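PDB 2HO1: type IV pilus assembly protein PilF from Pseudomonas aeruginosa, which is an outer-membrane lipoprotein of the type IV pilus that is needed for PilQ to reach the outer membrane and assemble into its dodecameric secretin. Local coordinates for residues 62-67 with 72-77; 184-189 with 215-220; 193-198 with 220-225. All coordinates share one frame; numbering follows the deposited sequence.

Contact 1. Residues 62-67 with 72-77; sequences KALEID and DAHAAL
Ala73 meets the helix end 62-67 first. Its CB points at that segment and sits 3.6 Å from Leu64 CD2, with Leu64 CG almost as near, while Ala63 CB faces Ala73 CB at 4.1 Å. The nearest CA atoms are those of Leu64 and Ala73, 6.3 Å apart.

His74 comes next and offers a ring face. Its CG lies anti to the carbonyl carbon (chi1 -77°), which swings the imidazole back beside the backbone N and brings one face under Leu64. The methyl CD2 of Leu64 rests on that face as a CH-pi contact, 3.7 Å from the ring centroid and 16° off the normal. Both ring nitrogens are engaged, ND1 with Glu93 and NE2 with the carbonyl O of Pro68, and these bonds fix the rotation of the ring whose face Leu64 covers.

One turn on, Leu77 CD2 touches the other methyl of Leu64, CD1, at 3.8 Å. Leu64 thus forks, one branch going to the histidine and Ala73, the other to Leu77.

The two short helical segments run nearly antiparallel, at 151°, across the short loop joining helix 57-66 to helix 71-83 in this TPR region. Helix 33-49 packs on Ala63 and Ala76, and helix 87-100 on His74 and Leu77.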
loop_
_atom_site.group_PDB
_atom_site.type_symbol
_atom_site.label_atom_id
_atom_site.label_comp_id
_atom_site.label_asym_id
_atom_site.label_seq_id
_atom_site.Cartn_x
_atom_site.Cartn_y
_atom_site.Cartn_z
ATOM N N LYS A 62 2.113 10.756 -33.124
ATOM C CA LYS A 62 0.900 11.290 -33.751
ATOM C C LYS A 62 -0.171 11.400 -32.682
ATOM O O LYS A 62 -0.847 12.416 -32.569
ATOM C CB LYS A 62 0.404 10.389 -34.889
ATOM C CG LYS A 62 1.267 10.422 -36.137
ATOM C CD LYS A 62 0.669 9.561 -37.259
ATOM C CE LYS A 62 1.595 9.507 -38.479
ATOM N NZ LYS A 62 1.106 8.548 -39.533
ATOM N N ALA A 63 -0.329 10.347 -31.889
ATOM C CA ALA A 63 -1.307 10.390 -30.807
ATOM C C ALA A 63 -1.031 11.606 -29.923
ATOM O O ALA A 63 -1.955 12.335 -29.544
ATOM C CB ALA A 63 -1.231 9.143 -29.981
ATOM N N LEU A 64 0.242 11.818 -29.601
ATOM C CA LEU A 64 0.631 12.944 -28.764
ATOM C C LEU A 64 0.479 14.313 -29.441
ATOM O O LEU A 64 0.269 15.309 -28.757
ATOM C CB LEU A 64 2.071 12.748 -28.251
ATOM C CG LEU A 64 2.176 11.704 -27.121
ATOM C CD1 LEU A 64 3.647 11.372 -26.828
ATOM C CD2 LEU A 64 1.457 12.228 -25.873
ATOM N N GLU A 65 0.590 14.370 -30.772
ATOM C CA GLU A 65 0.422 15.643 -31.470
ATOM C C GLU A 65 -1.059 16.052 -31.379
ATOM O O GLU A 65 -1.383 17.235 -31.336
ATOM C CB GLU A 65 0.867 15.524 -32.922
ATOM N N ILE A 66 -1.944 15.060 -31.346
ATOM C CA ILE A 66 -3.375 15.248 -31.203
ATOM C C ILE A 66 -3.735 15.554 -29.759
ATOM O O ILE A 66 -4.628 16.354 -29.495
ATOM C CB ILE A 66 -4.144 13.991 -31.637
ATOM C CG1 ILE A 66 -4.221 13.907 -33.161
ATOM C CG2 ILE A 66 -5.526 13.974 -31.018
ATOM C CD1 ILE A 66 -4.597 12.538 -33.674
ATOM N N ASP A 67 -3.074 14.897 -28.811
ATOM C CA ASP A 67 -3.382 15.117 -27.401
ATOM C C ASP A 67 -2.108 15.053 -26.564
ATOM O O ASP A 67 -1.748 13.995 -26.035
ATOM C CB ASP A 67 -4.387 14.068 -26.921
ATOM C CG ASP A 67 -4.741 14.229 -25.449
ATOM O OD1 ASP A 67 -4.335 15.244 -24.851
ATOM O OD2 ASP A 67 -5.431 13.347 -24.895
ATOM N N ASP A 72 -2.095 7.521 -21.822
ATOM C CA ASP A 72 -1.813 6.249 -22.449
ATOM C C ASP A 72 -0.719 6.377 -23.526
ATOM O O ASP A 72 0.016 5.424 -23.756
ATOM C CB ASP A 72 -3.079 5.651 -23.082
ATOM C CG ASP A 72 -4.028 5.015 -22.059
ATOM O OD1 ASP A 72 -3.743 5.006 -20.843
ATOM O OD2 ASP A 72 -5.076 4.506 -22.495
ATOM N N ALA A 73 -0.620 7.528 -24.183
ATOM C CA ALA A 73 0.403 7.702 -25.217
ATOM C C ALA A 73 1.766 7.891 -24.558
ATOM O O ALA A 73 2.782 7.326 -25.004
ATOM C CB ALA A 73 0.070 8.873 -26.114
ATOM N N HIS A 74 1.804 8.691 -23.500
ATOM C CA HIS A 74 3.067 8.850 -22.771
ATOM C C HIS A 74 3.504 7.493 -22.213
ATOM O O HIS A 74 4.667 7.089 -22.338
ATOM C CB HIS A 74 2.894 9.842 -21.642
ATOM C CG HIS A 74 2.884 11.254 -22.108
ATOM N ND1 HIS A 74 3.946 11.817 -22.787
ATOM C CD2 HIS A 74 1.943 12.218 -22.010
ATOM C CE1 HIS A 74 3.655 13.069 -23.085
ATOM N NE2 HIS A 74 2.447 13.339 -22.624
ATOM N N ALA A 75 2.556 6.758 -21.642
ATOM C CA ALA A 75 2.864 5.451 -21.056
ATOM C C ALA A 75 3.429 4.446 -22.059
ATOM O O ALA A 75 4.354 3.694 -21.754
ATOM C CB ALA A 75 1.613 4.881 -20.382
ATOM N N ALA A 76 2.859 4.409 -23.258
ATOM C CA ALA A 76 3.341 3.506 -24.290
ATOM C C ALA A 76 4.742 3.937 -24.739
ATOM O O ALA A 76 5.634 3.106 -24.927
ATOM C CB ALA A 76 2.368 3.517 -25.487
ATOM N N LEU A 77 4.928 5.237 -24.935
ATOM C CA LEU A 77 6.240 5.747 -25.337
ATOM C C LEU A 77 7.261 5.368 -24.248
ATOM O O LEU A 77 8.389 5.012 -24.552
ATOM C CB LEU A 77 6.167 7.260 -25.540
ATOM C CG LEU A 77 7.308 7.975 -26.279
ATOM C CD1 LEU A 77 7.579 7.333 -27.655
ATOM C CD2 LEU A 77 6.891 9.444 -26.452
#

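Contact 2. Residues 184-189 with 215-220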
loop_
_atom_site.group_PDB
_atom_site.type_symbol
_atom_site.label_atom_id
_atom_site.label_comp_id
_atom_site.label_asym_id
_atom_site.label_seq_id
_atom_site.Cartn_x
_atom_site.Cartn_y
_atom_site.Cartn_z
ATOM N N LEU A 184 10.885 -19.453 -0.989
ATOM C CA LEU A 184 10.817 -18.893 0.354
ATOM C C LEU A 184 10.519 -19.961 1.375
ATOM O O LEU A 184 11.202 -20.059 2.385
ATOM C CB LEU A 184 9.754 -17.806 0.427
ATOM C CG LEU A 184 10.122 -16.545 -0.343
ATOM C CD1 LEU A 184 8.913 -15.627 -0.407
ATOM C CD2 LEU A 184 11.296 -15.875 0.323
ATOM N N LEU A 185 9.506 -20.777 1.113
ATOM C CA LEU A 185 9.148 -21.837 2.058
ATOM C C LEU A 185 10.301 -22.816 2.237
ATOM O O LEU A 185 10.610 -23.224 3.361
ATOM C CB LEU A 185 7.894 -22.555 1.584
ATOM C CG LEU A 185 6.711 -21.590 1.557
ATOM C CD1 LEU A 185 5.543 -22.207 0.770
ATOM C CD2 LEU A 185 6.320 -21.249 3.008
ATOM N N TYR A 186 10.948 -23.191 1.138
ATOM C CA TYR A 186 12.092 -24.079 1.235
ATOM C C TYR A 186 13.123 -23.483 2.171
ATOM O O TYR A 186 13.603 -24.151 3.083
ATOM C CB TYR A 186 12.720 -24.341 -0.132
ATOM C CG TYR A 186 14.007 -25.125 -0.041
ATOM C CD1 TYR A 186 13.993 -26.484 0.235
ATOM C CD2 TYR A 186 15.233 -24.505 -0.209
ATOM C CE1 TYR A 186 15.164 -27.203 0.329
ATOM C CE2 TYR A 186 16.409 -25.217 -0.115
ATOM C CZ TYR A 186 16.368 -26.567 0.153
ATOM O OH TYR A 186 17.538 -27.282 0.246
ATOM N N LYS A 187 13.459 -22.218 1.948
ATOM C CA LYS A 187 14.445 -21.558 2.785
ATOM C C LYS A 187 14.004 -21.494 4.249
ATOM O O LYS A 187 14.846 -21.392 5.134
ATOM C CB LYS A 187 14.733 -20.150 2.265
ATOM C CG LYS A 187 15.670 -20.065 1.056
ATOM C CD LYS A 187 15.829 -18.606 0.646
ATOM C CE LYS A 187 16.873 -18.427 -0.430
ATOM N NZ LYS A 187 16.548 -19.245 -1.629
ATOM N N GLU A 188 12.692 -21.550 4.491
ATOM C CA GLU A 188 12.122 -21.514 5.846
ATOM C C GLU A 188 12.011 -22.916 6.446
ATOM O O GLU A 188 11.522 -23.074 7.565
ATOM C CB GLU A 188 10.696 -20.951 5.833
ATOM C CG GLU A 188 10.549 -19.456 5.692
ATOM C CD GLU A 188 9.088 -19.040 5.585
ATOM O OE1 GLU A 188 8.246 -19.623 6.294
ATOM O OE2 GLU A 188 8.778 -18.125 4.802
ATOM N N ARG A 189 12.412 -23.925 5.680
ATOM C CA ARG A 189 12.329 -25.316 6.121
ATOM C C ARG A 189 10.880 -25.821 6.136
ATOM O O ARG A 189 10.613 -26.895 6.653
ATOM C CB ARG A 189 12.930 -25.472 7.517
ATOM C CG ARG A 189 14.385 -25.080 7.640
ATOM C CD ARG A 189 15.300 -26.226 7.259
ATOM N NE ARG A 189 16.708 -25.902 7.476
ATOM C CZ ARG A 189 17.217 -25.471 8.631
ATOM N NH1 ARG A 189 16.432 -25.299 9.693
ATOM N NH2 ARG A 189 18.520 -25.228 8.732
ATOM N N GLY A 215 13.973 -27.923 -7.190
ATOM C CA GLY A 215 13.211 -29.157 -7.289
ATOM C C GLY A 215 14.051 -30.355 -6.873
ATOM O O GLY A 215 13.560 -31.305 -6.264
ATOM N N ILE A 216 15.329 -30.320 -7.225
ATOM C CA ILE A 216 16.247 -31.381 -6.853
ATOM C C ILE A 216 16.372 -31.439 -5.342
ATOM O O ILE A 216 16.243 -32.504 -4.744
ATOM C CB ILE A 216 17.637 -31.180 -7.471
ATOM C CG1 ILE A 216 17.631 -31.598 -8.942
ATOM C CG2 ILE A 216 18.677 -31.968 -6.698
ATOM C CD1 ILE A 216 18.836 -31.127 -9.713
ATOM N N ARG A 217 16.617 -30.297 -4.706
ATOM C CA ARG A 217 16.745 -30.284 -3.250
ATOM C C ARG A 217 15.433 -30.666 -2.536
ATOM O O ARG A 217 15.468 -31.229 -1.436
ATOM C CB ARG A 217 17.243 -28.917 -2.774
ATOM C CG ARG A 217 18.698 -28.631 -3.147
ATOM C CD ARG A 217 19.010 -27.162 -3.023
ATOM N NE ARG A 217 20.434 -26.847 -3.143
ATOM C CZ ARG A 217 20.904 -25.601 -3.257
ATOM N NH1 ARG A 217 20.061 -24.565 -3.287
ATOM N NH2 ARG A 217 22.209 -25.379 -3.357
ATOM N N LEU A 218 14.287 -30.381 -3.157
ATOM C CA LEU A 218 13.011 -30.742 -2.551
ATOM C C LEU A 218 12.804 -32.250 -2.661
ATOM O O LEU A 218 12.342 -32.886 -1.706
ATOM C CB LEU A 218 11.841 -30.002 -3.209
ATOM C CG LEU A 218 11.582 -28.577 -2.693
ATOM C CD1 LEU A 218 10.415 -27.945 -3.446
ATOM C CD2 LEU A 218 11.287 -28.617 -1.196
ATOM N N ALA A 219 13.145 -32.822 -3.816
ATOM C CA ALA A 219 13.016 -34.267 -4.034
ATOM C C ALA A 219 13.823 -35.009 -2.965
ATOM O O ALA A 219 13.351 -35.973 -2.361
ATOM C CB ALA A 219 13.531 -34.633 -5.423
ATOM N N LYS A 220 15.044 -34.541 -2.730
ATOM C CA LYS A 220 15.912 -35.148 -1.733
ATOM C C LYS A 220 15.243 -35.174 -0.364
ATOM O O LYS A 220 15.373 -36.146 0.378
ATOM C CB LYS A 220 17.236 -34.393 -1.641
ATOM C CG LYS A 220 18.137 -34.537 -2.869
ATOM C CD LYS A 220 19.495 -33.906 -2.586
ATOM C CE LYS A 220 20.522 -34.307 -3.623
ATOM N NZ LYS A 220 21.897 -34.184 -3.065
#
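Tyr186 reaches from the last turn of helix 175-187 to helix 209-221, where it meets Arg217 and Leu218. Its CB points toward the second helix, and CG stands anti to the backbone N (chi1 173°), which carries the ring over to that helix. The first ring atom to find a partner is CD1, 3.7 Å from Leu218 CD2; this is an apolar contact, made where the tyrosine and leucine side chains run alongside each other, head to tail. Farther along the ring, CE1 comes within 4.1 Å of Arg217 CB. CZ is nearer to that carbon, at 3.9 Å, and also approaches Arg217 CD. At the tip, the hydroxyl oxygen lies 3.4 Å from Arg217 CB and 3.6 Å from Arg217 CD, with CG between them a little farther off. The phenol end therefore rests on the aliphatic part of the arginine, and its contact there is van der Waals in kind.

Arg217 runs extended from CG to NE and crosses the tyrosine at about a right angle. Although the guanidinium and ring planes are only 7° apart, the charged group lies beyond the phenol and does not stack on it. Its NH2 forms a salt bridge with Glu247, so the arginine carries an apolar contact along its stem and an ionic one at its end.

Leu218 also touches Tyr198 of helix 191-202, the helix between the two segments in the chain. Helix 175-187 ends just after Tyr186 in a Schellman motif at Arg189. The contact thus joins helix 175-187 to helix 209-221, which fall in the ranges inferred for TPR 5 and TPR 6, while helix 225-238 packs on Ile216 and Ala219 of helix 209-221.

Contact 3. Residues 193-198 with 220-225; sequences PARQYY and KVFEDR
Arg195 lies across one face of the Phe222 ring, its aliphatic stem over the middle and its guanidinium toward the CB side. With CG anti to the backbone N and the chain extended to NE, the arm reaches from helix 191-202 over the ring. CD sits almost directly above the centroid, 3.5 Å from it and 10° off the normal, a CH-pi contact. Nearer the backbone, Arg195 CB touches the far part of the ring at Phe222 CE2, 3.7 Å away.

Past CD the arm moves off toward the near rim. CZ is 4.2 Å from the centroid and 28° off the normal, which makes a cation-pi interaction, but the guanidinium is tilted by 40° against the ring and is not stacked flat. Arg195 NH1 leans in to 3.0 Å from Phe222 CD1, a tight spot, while Phe222 CB lies over one face of the guanidinium. The pair joins helix 191-202 to the loop between helices 209-221 and 225-238 in the TPR array, probably between TPR 5 and TPR 6.

Asp224, later in that loop, N-caps helix 225-238, its OD1 bonded to Thr227 N; its OD2 is 4.5 Å from Arg195 NH2, too far for a salt bridge. The contact is thus van der Waals and cation-pi in nature, without an ion pair across it, and the carboxylate would probably favour the positive charge only weakly.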
loop_
_atom_site.group_PDB
_atom_site.type_symbol
_atom_site.label_atom_id
_atom_site.label_comp_id
_atom_site.label_asym_id
_atom_site.label_seq_id
_atom_site.Cartn_x
_atom_site.Cartn_y
_atom_site.Cartn_z
ATOM N N PRO A 193 4.691 -27.169 2.443
ATOM C CA PRO A 193 4.045 -26.085 1.692
ATOM C C PRO A 193 4.946 -25.744 0.482
ATOM O O PRO A 193 4.456 -25.458 -0.608
ATOM C CB PRO A 193 3.998 -24.936 2.698
ATOM C CG PRO A 193 4.045 -25.607 4.006
ATOM C CD PRO A 193 4.995 -26.757 3.819
ATOM N N ALA A 194 6.258 -25.792 0.696
ATOM C CA ALA A 194 7.228 -25.485 -0.361
ATOM C C ALA A 194 6.989 -26.371 -1.568
ATOM O O ALA A 194 6.829 -25.902 -2.694
ATOM C CB ALA A 194 8.649 -25.690 0.159
ATOM N N ARG A 195 6.961 -27.672 -1.302
ATOM C CA ARG A 195 6.744 -28.680 -2.320
ATOM C C ARG A 195 5.441 -28.444 -3.038
ATOM O O ARG A 195 5.330 -28.581 -4.255
ATOM C CB ARG A 195 6.707 -30.047 -1.666
ATOM C CG ARG A 195 6.343 -31.148 -2.626
ATOM C CD ARG A 195 6.448 -32.487 -1.963
ATOM N NE ARG A 195 6.588 -33.532 -2.962
ATOM C CZ ARG A 195 6.547 -34.826 -2.681
ATOM N NH1 ARG A 195 6.362 -35.220 -1.426
ATOM N NH2 ARG A 195 6.709 -35.721 -3.653
ATOM N N GLN A 196 4.429 -28.095 -2.271
ATOM C CA GLN A 196 3.136 -27.844 -2.862
ATOM C C GLN A 196 3.203 -26.739 -3.880
ATOM O O GLN A 196 2.713 -26.900 -4.997
ATOM C CB GLN A 196 2.129 -27.484 -1.788
ATOM C CG GLN A 196 1.715 -28.672 -0.947
ATOM C CD GLN A 196 0.654 -28.303 0.043
ATOM O OE1 GLN A 196 0.949 -27.715 1.097
ATOM N NE2 GLN A 196 -0.603 -28.617 -0.289
ATOM N N TYR A 197 3.807 -25.611 -3.499
ATOM C CA TYR A 197 3.916 -24.487 -4.412
ATOM C C TYR A 197 4.830 -24.847 -5.583
ATOM O O TYR A 197 4.607 -24.415 -6.711
ATOM C CB TYR A 197 4.425 -23.241 -3.669
ATOM C CG TYR A 197 3.327 -22.485 -2.952
ATOM C CD1 TYR A 197 2.417 -21.702 -3.656
ATOM C CD2 TYR A 197 3.183 -22.576 -1.565
ATOM C CE1 TYR A 197 1.389 -21.026 -2.998
ATOM C CE2 TYR A 197 2.169 -21.904 -0.894
ATOM C CZ TYR A 197 1.275 -21.127 -1.610
ATOM O OH TYR A 197 0.298 -20.407 -0.932
ATOM N N TYR A 198 5.846 -25.654 -5.319
ATOM C CA TYR A 198 6.739 -26.053 -6.392
ATOM C C TYR A 198 5.956 -26.852 -7.436
ATOM O O TYR A 198 6.004 -26.558 -8.636
ATOM C CB TYR A 198 7.875 -26.917 -5.878
ATOM C CG TYR A 198 8.907 -27.148 -6.944
ATOM C CD1 TYR A 198 8.803 -28.234 -7.823
ATOM C CD2 TYR A 198 9.983 -26.269 -7.097
ATOM C CE1 TYR A 198 9.750 -28.442 -8.824
ATOM C CE2 TYR A 198 10.929 -26.457 -8.088
ATOM C CZ TYR A 198 10.814 -27.544 -8.953
ATOM O OH TYR A 198 11.758 -27.719 -9.947
ATOM N N LYS A 220 15.044 -34.541 -2.730
ATOM C CA LYS A 220 15.912 -35.148 -1.733
ATOM C C LYS A 220 15.243 -35.174 -0.364
ATOM O O LYS A 220 15.373 -36.146 0.378
ATOM C CB LYS A 220 17.236 -34.393 -1.641
ATOM C CG LYS A 220 18.137 -34.537 -2.869
ATOM C CD LYS A 220 19.495 -33.906 -2.586
ATOM C CE LYS A 220 20.522 -34.307 -3.623
ATOM N NZ LYS A 220 21.897 -34.184 -3.065
ATOM N N VAL A 221 14.528 -34.104 -0.029
ATOM C CA VAL A 221 13.838 -34.028 1.252
ATOM C C VAL A 221 12.712 -35.063 1.326
ATOM O O VAL A 221 12.509 -35.695 2.361
ATOM C CB VAL A 221 13.263 -32.602 1.487
ATOM C CG1 VAL A 221 12.205 -32.623 2.582
ATOM C CG2 VAL A 221 14.390 -31.660 1.885
ATOM N N PHE A 222 11.993 -35.238 0.222
ATOM C CA PHE A 222 10.891 -36.190 0.167
ATOM C C PHE A 222 11.312 -37.503 -0.480
ATOM O O PHE A 222 10.500 -38.178 -1.132
ATOM C CB PHE A 222 9.726 -35.586 -0.608
ATOM C CG PHE A 222 9.082 -34.428 0.085
ATOM C CD1 PHE A 222 8.038 -34.634 0.981
ATOM C CD2 PHE A 222 9.521 -33.127 -0.152
ATOM C CE1 PHE A 222 7.437 -33.560 1.628
ATOM C CE2 PHE A 222 8.930 -32.050 0.489
ATOM C CZ PHE A 222 7.881 -32.267 1.384
ATOM N N GLU A 223 12.591 -37.840 -0.306
ATOM C CA GLU A 223 13.190 -39.066 -0.839
ATOM C C GLU A 223 12.543 -39.563 -2.129
ATOM O O GLU A 223 11.979 -40.663 -2.196
ATOM C CB GLU A 223 13.158 -40.161 0.231
ATOM C CG GLU A 223 13.959 -39.789 1.467
ATOM C CD GLU A 223 13.625 -40.652 2.664
ATOM O OE1 GLU A 223 12.416 -40.815 2.953
ATOM O OE2 GLU A 223 14.568 -41.150 3.320
ATOM N N ASP A 224 12.624 -38.714 -3.143
ATOM C CA ASP A 224 12.102 -39.009 -4.461
ATOM C C ASP A 224 13.344 -39.035 -5.369
ATOM O O ASP A 224 13.710 -38.027 -5.973
ATOM C CB ASP A 224 11.132 -37.903 -4.873
ATOM C CG ASP A 224 10.633 -38.060 -6.286
ATOM O OD1 ASP A 224 11.212 -38.869 -7.038
ATOM O OD2 ASP A 224 9.667 -37.357 -6.648
ATOM N N ARG A 225 13.998 -40.196 -5.435
ATOM C CA ARG A 225 15.210 -40.374 -6.238
ATOM C C ARG A 225 14.993 -40.127 -7.724
ATOM O O ARG A 225 15.891 -39.642 -8.409
ATOM C CB ARG A 225 15.779 -41.788 -6.058
ATOM C CG ARG A 225 16.252 -42.119 -4.652
ATOM C CD ARG A 225 16.938 -43.480 -4.613
ATOM N NE ARG A 225 17.270 -43.901 -3.252
ATOM C CZ ARG A 225 16.389 -44.380 -2.371
ATOM N NH1 ARG A 225 15.109 -44.522 -2.703
ATOM N NH2 ARG A 225 16.791 -44.732 -1.154
#

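Contact 1 comes first along the chain, near the N-terminal end of the helical array; contacts 2 and 3 lie toward the other end. Its centre is about 47 Å from that of contact 2 and about 49 Å from that of contact 3, on the opposite side of the chain's centre. Contacts 2 and 3 are neighbours with centres about 6 Å apart. They share Lys220 and helix 209-221, and their segments alternate in sequence; helix 175-187 meets helix 209-221, and helix 191-202 meets the loop after it. Together they probably tie TPR 5 to TPR 6, outside TPR1-TPR4, the minimal region required for secretin assembly and function, whereas contact 1 begins within the inferred TPR 1.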